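Local coordinates for integron cassette protein (Vibrio cholerae, PDB 3FY6), which is of unknown function but is a mobile gene-cassette product with a novel alpha+beta fold that pairs with a second copy of itself, at residues D64-N68 / D69-P73; F81-A84 / W85-R89; G91-D94 / N95-T99; L102-V105 / A106-V109; N118-F121 / W122-Y125. All coordinates share one frame; numbering follows the deposited sequence.

Contact 1: D64-N68 / D69-P73; sequences DIMNN and DSVYP
Asn-67, at the end of helix 62-67, reaches forward to Val-71, and the Asn-67 and Tyr-72 side chains cross at about a right angle, their amide and ring planes 36° apart. With CG anti to the carbonyl carbon (chi1 -78°), the amide brings ND2 to Val-71 O at 2.9 Å; the acceptor lies in the amide plane, while the donor is tilted 20° from the carbonyl plane. The same ND2 comes obliquely to the Tyr-72 ring, 3.5 Å from CD1, and a water joins Asn-67 O to Tyr-72 OH. On the apolar side, the selenomethionine Met-66 runs out extended, and its SE touches Pro-73 CG at 3.6 Å, while Met-66 CB packs against Val-71 CB. The backbone forms a Schellman motif with Ser-70, at positive phi, as C-prime residue: Val-71 N bonds to Met-66 O at 2.9 Å, and Ser-70 N to Asn-67 O. Asp-69 N also donates to Met-66 O, from the opposite face of the carbonyl plane to Val-71 N. The buried carboxylate of Asp-69 is held by hydrogen bonds from Tyr-27 OH and Trp-21 NE1. Two amides thus grip the last-turn carbonyl of Met-66, and the Asn-67 side chain satisfies the Val-71 carbonyl, tying the departing loop to the helix.

Contact 2: F81-A84 / W85-R89; sequences FQHA and WLEWR
Helix 77-89, one of the two long helices packed on the antiparallel sheet, carries this contact along one of its turns, where His-83 and Glu-87 meet one turn apart. Glu-87 CG lies over one face of the imidazole in a CH-pi contact, 3.8 Å from the ring centroid and displaced toward the rim, with His-83 CE1 its nearest ring atom at 3.5 Å. The bend of Glu-87 at chi2 (-61°) carries its carboxylate out past the CE1 rim of the ring, the two planes 33° apart. Next to them Gln-82 and Leu-86 run side by side in the same direction, and Gln-82 CG touches Leu-86 CD1 at 3.9 Å. Regular alpha-helical bonds link the backbone, among them Glu-87 N to His-83 O at 2.9 Å and Trp-88 N to Ala-84 O at 2.9 Å. Within the fold, Phe-81, Trp-85 and Trp-88 turn to strand 23-31, and Phe-81 and Trp-88 also meet helix 95-114. Gln-82 OE1 takes a hydrogen bond from Trp-57, and Trp-85 NE1 gives one to the His-32 carbonyl. His-83 and Glu-87 meet the second subunit: the His-83 ring stacks with Tyr-125 of that subunit, while its Phe-121 packs on Glu-87.

Contact 3: G91-D94 / N95-T99; sequences GALD and NDEVT
Leu-93 meets Glu-97 and Val-98 across the start of helix 95-114, after a chain reversal that begins at Gly-91. Gly-91, at positive phi, is the C-prime residue of the Schellman motif ending the preceding helix, and Ala-92 N completes that motif by bonding to Glu-87 O. Leu-93 then crosses the Glu-97 side chain obliquely: its CD2 lies 3.8 Å from Glu-97 CB, while its CD1 packs 4.2 Å from Val-98 CB. Leu-93 also packs on Phe-121 of the second subunit. Asp-94 is the N-cap. Its CG sits between the backbone N and the carbonyl carbon (chi1 59°), which folds OD1 over the first turn to accept from Glu-97 N at 2.8 Å, the donor arriving nearly in line with the carboxylate C-O bond. In return Glu-97, extended beyond CG, lays OE1 on Asp-94 N at 2.9 Å, using the anti side of the oxygen, 34° out of the carboxylate plane. The two side chains cross at about a right angle, with carboxylate planes 54° apart, and Asp-94 OD2 comes within 3.1 Å of Glu-97 OE1; this closeness of like charges may raise the proton affinity of one of them. Asp-94 O meanwhile accepts from Val-98 N at 2.9 Å. Reciprocal bonding of this kind between N-cap and N3 residues is a capping box, here starting the second long helix of the helical hairpin that packs on the sheet.

Contact 4: L102-V105 / A106-V109; sequences LELV and AQWV
The backbone from Leu-102 to Val-109 is unbroken alpha helix, with Ala-106 N, Gln-107 N, Trp-108 N and Val-109 N each bonded to the carbonyl oxygen four residues back; Val-109 N to Val-105 O, at 3.0 Å, is the straightest of the four at 171°. Contacts between side chains are few here, since most of these side chains turn to partners outside 102-109. Leu-104 and Gln-107 do lie side by side, pointing the same way, on the flank where Leu-104 meets the second subunit. The remaining touches are of side chain on backbone: Gln-107 CB sits 3.4 Å from Glu-103 O, Trp-108 CB 3.3 Å from Val-105 O, and Val-109 CG2 3.4 Å from Val-105 O. In Val-109 CG1 is anti to the backbone N (chi1 172°), which leaves CG2 as the branch that touches that oxygen. This is the middle of helix 95-114, which packs between the antiparallel sheet, helix 77-89 and the second subunit. Leu-102 and Ala-106 face strand 10-18, meeting Leu-14 and Ile-16 respectively, and Val-105 turns to Phe-81 of the neighbouring helix. Glu-103 directs its carboxylate back along its own helix to a salt bridge with Arg-100. Trp-108 starts toward the first half of the segment but swings its indole away, with CG anti to the backbone N (chi1 -175°), and NE1 donates to the carbonyl of Val-112 of the second subunit. Leu-104 and Val-105 touch Ser-119 and Trp-122 of that subunit, respectively.

Contact 5: N118-F121 / W122-Y125; sequences NSDF and WRKY
Phe-121 and Trp-122, neighbours in sequence, form the aromatic part of the contact. They make a T-shaped (edge-to-face) pair: the edge of the Phe-121 ring is set on the face of the indole, with Phe-121 CD2 above the centre of the ring system and 3.7 Å from Trp-122 CD2. The planes are 73° apart, and the centroids of the Phe-121 ring and the Trp-122 six-membered ring 4.8 Å. Hydrogen bonds hold the first turn. Ser-119 OG, placed between the backbone N and the carbonyl carbon (chi1 71°), accepts from Trp-122 N at 3.2 Å and also lies 3.3 Å from Trp-122 CD1. Ser-119 is therefore the N-cap of the short C-terminal helix 120-125, which stands away from the body of its own chain and lies against the second subunit. Ser-119 O takes the Arg-123 amide at 2.9 Å, and Lys-124 N follows with a longer bond to Asp-120 O. Arg-123 bends at chi3 to bring NH1 to OD1 of Asn-118, the residue ahead of the cap, at 2.9 Å; the oxygen lies at the edge of the guanidinium, in its plane, and the donor meets a lone pair of the amide carbonyl, although amide and guanidinium planes are nearly perpendicular. The side chains of Asp-120 and Arg-123 lie side by side, with Asp-120 OD1 4.1 Å from Arg-123 NE, beyond salt-bridge range. Across the dimer interface Ser-119 OG and Trp-122 NE1 both bond to Glu-101 of the second subunit, and Tyr-125 stacks on its His-83.

How the contacts relate
Contacts 2, 3 and 4 follow the helical hairpin of the fold. Contact 3 holds its turn and the start of its second helix, joined to contact 2 by the Trp-88 NE1 to Asn-95 OD1 pair, 3.1 Å apart and probably hydrogen-bonded; their centres lie 9 Å apart. Farther down, Phe-81 CE1 of contact 2 packs 3.6 Å from Val-105 CG1 of contact 4. Contact 1 reaches the same helix through Val-71 CG1, 3.7 Å from Val-109 CG1. Contact 5 stands apart, its centre about 36 Å from that of contact 2 and 25 Å from that of contact 4 within one chain. Across the dimer, however, contact 5 of one subunit packs against parts of contacts 2, 3 and 4 of the other.

Contact 1: D64-N68 / D69-P73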
# COMPACT_ATOMS: atom_id res chain seq x y z
N ASP A 64 -9.63 -0.50 -1.23
CA ASP A 64 -10.82 -0.04 -0.51
C ASP A 64 -11.55 -1.19 0.19
O ASP A 64 -11.88 -1.09 1.37
CB ASP A 64 -11.80 0.67 -1.45
CG ASP A 64 -11.30 2.03 -1.91
OD1 ASP A 64 -10.40 2.59 -1.25
OD2 ASP A 64 -11.81 2.54 -2.93
N ILE A 65 -11.81 -2.27 -0.53
CA ILE A 65 -12.57 -3.38 0.07
C ILE A 65 -11.76 -4.08 1.15
O ILE A 65 -12.30 -4.49 2.17
CB ILE A 65 -13.17 -4.37 -0.97
CG1 ILE A 65 -12.09 -5.17 -1.69
CG2 ILE A 65 -14.02 -3.63 -2.00
CD1 ILE A 65 -12.62 -5.96 -2.89
N MSE A 66 -10.45 -4.19 0.94
CA MSE A 66 -9.58 -4.73 1.97
C MSE A 66 -9.48 -3.84 3.22
O MSE A 66 -9.34 -4.34 4.33
CB MSE A 66 -8.19 -5.04 1.40
CG MSE A 66 -8.20 -6.18 0.39
SE MSE A 66 -6.37 -6.72 -0.01
CE MSE A 66 -6.71 -8.16 -1.30
N ASN A 67 -9.55 -2.51 3.03
CA ASN A 67 -9.52 -1.58 4.15
C ASN A 67 -10.70 -1.89 5.06
O ASN A 67 -10.64 -1.73 6.26
CB ASN A 67 -9.61 -0.11 3.69
CG ASN A 67 -8.29 0.44 3.14
OD1 ASN A 67 -8.24 1.57 2.67
ND2 ASN A 67 -7.22 -0.36 3.20
N ASN A 68 -11.79 -2.33 4.45
CA ASN A 68 -12.98 -2.70 5.21
C ASN A 68 -12.75 -3.91 6.11
O ASN A 68 -13.44 -4.07 7.12
CB ASN A 68 -14.17 -2.91 4.28
CG ASN A 68 -14.78 -1.61 3.81
OD1 ASN A 68 -14.62 -0.57 4.46
ND2 ASN A 68 -15.47 -1.64 2.68
N ASP A 69 -11.79 -4.75 5.75
CA ASP A 69 -11.39 -5.85 6.61
C ASP A 69 -10.25 -5.45 7.55
O ASP A 69 -9.62 -6.30 8.18
CB ASP A 69 -10.99 -7.07 5.79
CG ASP A 69 -12.18 -7.85 5.24
OD1 ASP A 69 -13.32 -7.64 5.74
OD2 ASP A 69 -11.98 -8.67 4.31
N SER A 70 -10.00 -4.14 7.66
CA SER A 70 -8.84 -3.64 8.40
C SER A 70 -7.52 -4.17 7.84
O SER A 70 -6.58 -4.45 8.59
CB SER A 70 -8.94 -3.96 9.89
OG SER A 70 -10.07 -3.33 10.47
N VAL A 71 -7.45 -4.31 6.52
CA VAL A 71 -6.24 -4.75 5.84
C VAL A 71 -5.73 -3.59 4.97
O VAL A 71 -6.51 -2.96 4.25
CB VAL A 71 -6.51 -6.01 4.96
CG1 VAL A 71 -5.32 -6.33 4.08
CG2 VAL A 71 -6.89 -7.21 5.83
N TYR A 72 -4.44 -3.30 5.07
CA TYR A 72 -3.83 -2.17 4.36
C TYR A 72 -2.72 -2.69 3.46
O TYR A 72 -1.56 -2.74 3.84
CB TYR A 72 -3.30 -1.15 5.39
CG TYR A 72 -4.40 -0.77 6.35
CD1 TYR A 72 -5.30 0.23 6.03
CD2 TYR A 72 -4.60 -1.49 7.52
CE1 TYR A 72 -6.35 0.55 6.89
CE2 TYR A 72 -5.64 -1.19 8.38
CZ TYR A 72 -6.51 -0.16 8.06
OH TYR A 72 -7.55 0.15 8.91
N PRO A 73 -3.10 -3.09 2.23
CA PRO A 73 -2.21 -3.75 1.28
C PRO A 73 -1.38 -2.71 0.57
O PRO A 73 -1.78 -1.55 0.52
CB PRO A 73 -3.18 -4.38 0.27
CG PRO A 73 -4.53 -3.72 0.52
CD PRO A 73 -4.37 -2.70 1.60
O HOH W 1 -10.10 0.53 8.07

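Contact 2: F81-A84 / W85-R89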
# COMPACT_ATOMS: atom_id res chain seq x y z
N PHE A 81 -2.78 -7.93 -9.49
CA PHE A 81 -3.88 -8.80 -9.93
C PHE A 81 -4.11 -8.62 -11.42
O PHE A 81 -4.29 -9.60 -12.15
CB PHE A 81 -5.17 -8.49 -9.18
CG PHE A 81 -5.25 -9.10 -7.81
CD1 PHE A 81 -4.28 -8.85 -6.85
CD2 PHE A 81 -6.34 -9.89 -7.46
CE1 PHE A 81 -4.38 -9.39 -5.57
CE2 PHE A 81 -6.44 -10.43 -6.19
CZ PHE A 81 -5.46 -10.18 -5.24
N GLN A 82 -4.13 -7.37 -11.86
CA GLN A 82 -4.35 -7.08 -13.27
C GLN A 82 -3.30 -7.78 -14.13
O GLN A 82 -3.61 -8.35 -15.17
CB GLN A 82 -4.31 -5.57 -13.53
CG GLN A 82 -4.34 -5.19 -15.00
CD GLN A 82 -4.31 -3.68 -15.20
OE1 GLN A 82 -5.30 -2.99 -14.96
NE2 GLN A 82 -3.18 -3.17 -15.64
N HIS A 83 -2.05 -7.75 -13.67
CA HIS A 83 -0.96 -8.31 -14.45
C HIS A 83 -1.13 -9.81 -14.60
O HIS A 83 -1.06 -10.34 -15.70
CB HIS A 83 0.40 -7.99 -13.83
CG HIS A 83 1.56 -8.59 -14.58
ND1 HIS A 83 1.83 -8.29 -15.89
CD2 HIS A 83 2.50 -9.48 -14.20
CE1 HIS A 83 2.90 -8.95 -16.29
NE2 HIS A 83 3.33 -9.69 -15.28
N ALA A 84 -1.36 -10.50 -13.49
CA ALA A 84 -1.55 -11.94 -13.54
C ALA A 84 -2.69 -12.30 -14.50
O ALA A 84 -2.58 -13.25 -15.30
CB ALA A 84 -1.81 -12.49 -12.16
N TRP A 85 -3.77 -11.53 -14.43
CA TRP A 85 -4.93 -11.78 -15.26
C TRP A 85 -4.60 -11.60 -16.74
O TRP A 85 -4.91 -12.47 -17.56
CB TRP A 85 -6.11 -10.89 -14.85
CG TRP A 85 -7.20 -10.80 -15.87
CD1 TRP A 85 -7.89 -11.84 -16.43
CD2 TRP A 85 -7.74 -9.61 -16.44
NE1 TRP A 85 -8.82 -11.36 -17.32
CE2 TRP A 85 -8.75 -10.00 -17.35
CE3 TRP A 85 -7.47 -8.24 -16.28
CZ2 TRP A 85 -9.49 -9.07 -18.09
CZ3 TRP A 85 -8.21 -7.33 -17.00
CH2 TRP A 85 -9.20 -7.75 -17.91
N LEU A 86 -3.94 -10.49 -17.07
CA LEU A 86 -3.60 -10.20 -18.46
C LEU A 86 -2.65 -11.26 -19.02
O LEU A 86 -2.78 -11.68 -20.16
CB LEU A 86 -3.01 -8.81 -18.61
CG LEU A 86 -3.98 -7.65 -18.33
CD1 LEU A 86 -3.29 -6.33 -18.54
CD2 LEU A 86 -5.21 -7.77 -19.21
N GLU A 87 -1.70 -11.71 -18.20
CA GLU A 87 -0.80 -12.76 -18.65
C GLU A 87 -1.52 -14.10 -18.85
O GLU A 87 -1.27 -14.81 -19.81
CB GLU A 87 0.37 -12.88 -17.69
CG GLU A 87 1.29 -11.67 -17.74
CD GLU A 87 1.91 -11.49 -19.12
OE1 GLU A 87 2.48 -12.47 -19.66
OE2 GLU A 87 1.83 -10.37 -19.67
N TRP A 88 -2.43 -14.42 -17.94
CA TRP A 88 -3.22 -15.64 -18.04
C TRP A 88 -4.12 -15.57 -19.26
O TRP A 88 -4.34 -16.56 -19.96
CB TRP A 88 -4.08 -15.81 -16.79
CG TRP A 88 -5.14 -16.85 -16.90
CD1 TRP A 88 -5.03 -18.18 -16.61
CD2 TRP A 88 -6.50 -16.65 -17.32
NE1 TRP A 88 -6.23 -18.82 -16.83
CE2 TRP A 88 -7.15 -17.91 -17.26
CE3 TRP A 88 -7.23 -15.53 -17.74
CZ2 TRP A 88 -8.49 -18.07 -17.61
CZ3 TRP A 88 -8.57 -15.70 -18.08
CH2 TRP A 88 -9.18 -16.96 -18.02
N ARG A 89 -4.64 -14.38 -19.51
CA ARG A 89 -5.58 -14.14 -20.58
C ARG A 89 -5.01 -14.56 -21.94
O ARG A 89 -5.69 -15.22 -22.73
CB ARG A 89 -5.95 -12.66 -20.61
CG ARG A 89 -7.08 -12.36 -21.53
CD ARG A 89 -7.35 -10.88 -21.62
NE ARG A 89 -8.23 -10.63 -22.75
CZ ARG A 89 -7.80 -10.38 -23.98
NH1 ARG A 89 -6.50 -10.33 -24.22
NH2 ARG A 89 -8.67 -10.17 -24.96

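Contact 3: G91-D94 / N95-T99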
# COMPACT_ATOMS: atom_id res chain seq x y z
N GLY A 91 -2.62 -16.63 -22.33
CA GLY A 91 -2.05 -17.96 -22.22
C GLY A 91 -0.58 -18.01 -21.84
O GLY A 91 0.09 -19.02 -22.05
N ALA A 92 -0.06 -16.92 -21.28
CA ALA A 92 1.30 -16.92 -20.75
C ALA A 92 1.36 -17.68 -19.42
O ALA A 92 2.42 -18.11 -18.98
CB ALA A 92 1.81 -15.50 -20.59
N LEU A 93 0.20 -17.84 -18.78
CA LEU A 93 0.10 -18.63 -17.55
C LEU A 93 -1.06 -19.59 -17.67
O LEU A 93 -2.13 -19.22 -18.14
CB LEU A 93 -0.19 -17.73 -16.33
CG LEU A 93 0.81 -16.66 -15.87
CD1 LEU A 93 0.17 -15.80 -14.79
CD2 LEU A 93 2.10 -17.29 -15.37
N ASP A 94 -0.87 -20.83 -17.24
CA ASP A 94 -2.01 -21.74 -17.21
C ASP A 94 -2.77 -21.55 -15.90
O ASP A 94 -2.42 -20.68 -15.10
CB ASP A 94 -1.57 -23.20 -17.41
CG ASP A 94 -0.58 -23.67 -16.35
OD1 ASP A 94 -0.75 -23.32 -15.16
OD2 ASP A 94 0.36 -24.41 -16.71
N ASN A 95 -3.81 -22.35 -15.70
CA ASN A 95 -4.64 -22.22 -14.51
C ASN A 95 -3.88 -22.41 -13.20
O ASN A 95 -4.14 -21.72 -12.23
CB ASN A 95 -5.81 -23.20 -14.57
CG ASN A 95 -6.79 -22.85 -15.65
OD1 ASN A 95 -6.66 -21.82 -16.32
ND2 ASN A 95 -7.80 -23.70 -15.84
N ASP A 96 -2.95 -23.36 -13.17
CA ASP A 96 -2.25 -23.61 -11.93
C ASP A 96 -1.25 -22.50 -11.65
O ASP A 96 -1.07 -22.09 -10.50
CB ASP A 96 -1.57 -24.98 -11.93
CG ASP A 96 -1.21 -25.45 -10.53
OD1 ASP A 96 -2.02 -26.18 -9.92
OD2 ASP A 96 -0.14 -25.07 -10.03
N GLU A 97 -0.63 -22.00 -12.71
CA GLU A 97 0.33 -20.91 -12.61
C GLU A 97 -0.35 -19.61 -12.15
O GLU A 97 0.18 -18.92 -11.28
CB GLU A 97 1.04 -20.67 -13.94
CG GLU A 97 2.11 -21.69 -14.30
CD GLU A 97 2.62 -21.49 -15.73
OE1 GLU A 97 1.82 -21.69 -16.67
OE2 GLU A 97 3.80 -21.09 -15.91
N VAL A 98 -1.50 -19.28 -12.71
CA VAL A 98 -2.13 -18.04 -12.30
C VAL A 98 -2.56 -18.15 -10.84
O VAL A 98 -2.51 -17.18 -10.09
CB VAL A 98 -3.29 -17.61 -13.23
CG1 VAL A 98 -4.50 -18.52 -13.08
CG2 VAL A 98 -3.68 -16.14 -12.94
N THR A 99 -2.94 -19.35 -10.42
CA THR A 99 -3.30 -19.61 -9.04
C THR A 99 -2.15 -19.34 -8.08
O THR A 99 -2.32 -18.60 -7.11
CB THR A 99 -3.80 -21.04 -8.84
OG1 THR A 99 -4.97 -21.23 -9.62
CG2 THR A 99 -4.13 -21.29 -7.37

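Contact 4: L102-V105 / A106-V109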
# COMPACT_ATOMS: atom_id res chain seq x y z
N LEU A 102 -1.01 -15.57 -7.93
CA LEU A 102 -1.94 -14.76 -7.14
C LEU A 102 -1.84 -15.11 -5.66
O LEU A 102 -1.98 -14.24 -4.80
CB LEU A 102 -3.38 -14.96 -7.62
CG LEU A 102 -3.75 -14.28 -8.94
CD1 LEU A 102 -5.19 -14.59 -9.29
CD2 LEU A 102 -3.54 -12.77 -8.84
N GLU A 103 -1.59 -16.38 -5.36
CA GLU A 103 -1.38 -16.77 -3.97
C GLU A 103 -0.14 -16.12 -3.38
O GLU A 103 -0.10 -15.85 -2.18
CB GLU A 103 -1.31 -18.30 -3.84
CG GLU A 103 -2.70 -18.95 -4.02
CD GLU A 103 -2.69 -20.47 -3.93
OE1 GLU A 103 -1.64 -21.09 -4.20
OE2 GLU A 103 -3.75 -21.06 -3.60
N LEU A 104 0.88 -15.85 -4.21
CA LEU A 104 2.05 -15.17 -3.69
C LEU A 104 1.71 -13.70 -3.38
O LEU A 104 2.30 -13.09 -2.48
CB LEU A 104 3.25 -15.26 -4.66
CG LEU A 104 3.83 -16.64 -5.00
CD1 LEU A 104 5.07 -16.49 -5.90
CD2 LEU A 104 4.20 -17.42 -3.74
N VAL A 105 0.76 -13.13 -4.11
CA VAL A 105 0.34 -11.77 -3.79
C VAL A 105 -0.43 -11.75 -2.47
O VAL A 105 -0.22 -10.87 -1.63
CB VAL A 105 -0.51 -11.15 -4.90
CG1 VAL A 105 -0.95 -9.75 -4.47
CG2 VAL A 105 0.29 -11.08 -6.19
N ALA A 106 -1.31 -12.73 -2.28
CA ALA A 106 -2.06 -12.82 -1.02
C ALA A 106 -1.09 -13.01 0.14
O ALA A 106 -1.24 -12.39 1.19
CB ALA A 106 -3.07 -13.98 -1.06
N GLN A 107 -0.09 -13.86 -0.07
CA GLN A 107 0.93 -14.12 0.94
C GLN A 107 1.66 -12.83 1.33
O GLN A 107 1.95 -12.60 2.51
CB GLN A 107 1.91 -15.16 0.42
CG GLN A 107 3.08 -15.48 1.34
CD GLN A 107 4.07 -16.42 0.68
OE1 GLN A 107 3.69 -17.27 -0.13
NE2 GLN A 107 5.35 -16.28 1.02
N TRP A 108 1.97 -12.01 0.33
CA TRP A 108 2.61 -10.72 0.57
C TRP A 108 1.71 -9.82 1.42
O TRP A 108 2.14 -9.23 2.42
CB TRP A 108 2.89 -10.03 -0.77
CG TRP A 108 3.67 -8.74 -0.65
CD1 TRP A 108 4.60 -8.43 0.29
CD2 TRP A 108 3.61 -7.63 -1.55
NE1 TRP A 108 5.13 -7.18 0.04
CE2 TRP A 108 4.53 -6.66 -1.08
CE3 TRP A 108 2.87 -7.34 -2.70
CZ2 TRP A 108 4.72 -5.44 -1.71
CZ3 TRP A 108 3.06 -6.13 -3.33
CH2 TRP A 108 3.98 -5.20 -2.84
N VAL A 109 0.45 -9.69 1.02
CA VAL A 109 -0.50 -8.91 1.79
C VAL A 109 -0.53 -9.41 3.24
O VAL A 109 -0.51 -8.60 4.17
CB VAL A 109 -1.90 -8.95 1.16
CG1 VAL A 109 -2.93 -8.29 2.08
CG2 VAL A 109 -1.88 -8.26 -0.20

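Contact 5: N118-F121 / W122-Y125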
# COMPACT_ATOMS: atom_id res chain seq x y z
N ASN A 118 2.89 -1.86 15.66
CA ASN A 118 2.06 -2.30 16.78
C ASN A 118 2.36 -1.57 18.09
O ASN A 118 2.05 -2.07 19.16
CB ASN A 118 2.23 -3.81 16.98
CG ASN A 118 1.20 -4.39 17.93
OD1 ASN A 118 0.00 -4.11 17.81
ND2 ASN A 118 1.66 -5.20 18.87
N SER A 119 2.97 -0.39 18.00
CA SER A 119 3.12 0.46 19.17
C SER A 119 1.73 0.88 19.61
O SER A 119 0.80 0.90 18.79
CB SER A 119 3.97 1.71 18.86
OG SER A 119 3.24 2.60 18.03
N ASP A 120 1.58 1.20 20.89
CA ASP A 120 0.30 1.65 21.42
C ASP A 120 -0.21 2.87 20.66
O ASP A 120 -1.40 3.02 20.43
CB ASP A 120 0.40 1.95 22.92
CG ASP A 120 0.42 0.68 23.76
OD1 ASP A 120 0.37 -0.42 23.17
OD2 ASP A 120 0.48 0.77 25.00
N PHE A 121 0.70 3.74 20.27
CA PHE A 121 0.32 4.87 19.46
C PHE A 121 -0.37 4.43 18.17
O PHE A 121 -1.48 4.86 17.86
CB PHE A 121 1.52 5.74 19.12
CG PHE A 121 1.18 6.93 18.29
CD1 PHE A 121 0.57 8.03 18.86
CD2 PHE A 121 1.46 6.94 16.94
CE1 PHE A 121 0.24 9.14 18.09
CE2 PHE A 121 1.15 8.05 16.16
CZ PHE A 121 0.53 9.15 16.75
N TRP A 122 0.29 3.57 17.40
CA TRP A 122 -0.29 3.17 16.11
C TRP A 122 -1.57 2.32 16.25
O TRP A 122 -2.50 2.45 15.44
CB TRP A 122 0.76 2.50 15.22
CG TRP A 122 1.75 3.51 14.69
CD1 TRP A 122 3.10 3.48 14.85
CD2 TRP A 122 1.45 4.70 13.95
NE1 TRP A 122 3.67 4.59 14.23
CE2 TRP A 122 2.67 5.35 13.68
CE3 TRP A 122 0.26 5.27 13.48
CZ2 TRP A 122 2.75 6.55 12.97
CZ3 TRP A 122 0.33 6.47 12.78
CH2 TRP A 122 1.57 7.10 12.53
N ARG A 123 -1.63 1.48 17.28
CA ARG A 123 -2.79 0.61 17.49
C ARG A 123 -4.07 1.42 17.72
O ARG A 123 -5.16 1.01 17.33
CB ARG A 123 -2.55 -0.32 18.68
CG ARG A 123 -1.44 -1.33 18.46
CD ARG A 123 -0.97 -1.94 19.77
NE ARG A 123 -2.08 -2.40 20.60
CZ ARG A 123 -2.66 -3.60 20.49
NH1 ARG A 123 -2.25 -4.46 19.57
NH2 ARG A 123 -3.67 -3.92 21.30
N LYS A 124 -3.92 2.57 18.36
CA LYS A 124 -5.04 3.45 18.62
C LYS A 124 -5.59 4.02 17.32
O LYS A 124 -6.75 4.39 17.22
CB LYS A 124 -4.61 4.60 19.55
CG LYS A 124 -5.75 5.54 19.93
CD LYS A 124 -5.27 6.63 20.88
CE LYS A 124 -6.39 7.60 21.25
NZ LYS A 124 -7.40 6.99 22.17
N TYR A 125 -4.73 4.07 16.30
CA TYR A 125 -5.11 4.70 15.06
C TYR A 125 -5.66 3.72 14.03
O TYR A 125 -6.65 4.00 13.36
CB TYR A 125 -3.90 5.44 14.47
CG TYR A 125 -4.28 6.30 13.30
CD1 TYR A 125 -5.10 7.40 13.49
CD2 TYR A 125 -3.86 6.00 12.01
CE1 TYR A 125 -5.46 8.20 12.43
CE2 TYR A 125 -4.22 6.80 10.94
CZ TYR A 125 -5.03 7.90 11.17
OH TYR A 125 -5.41 8.72 10.14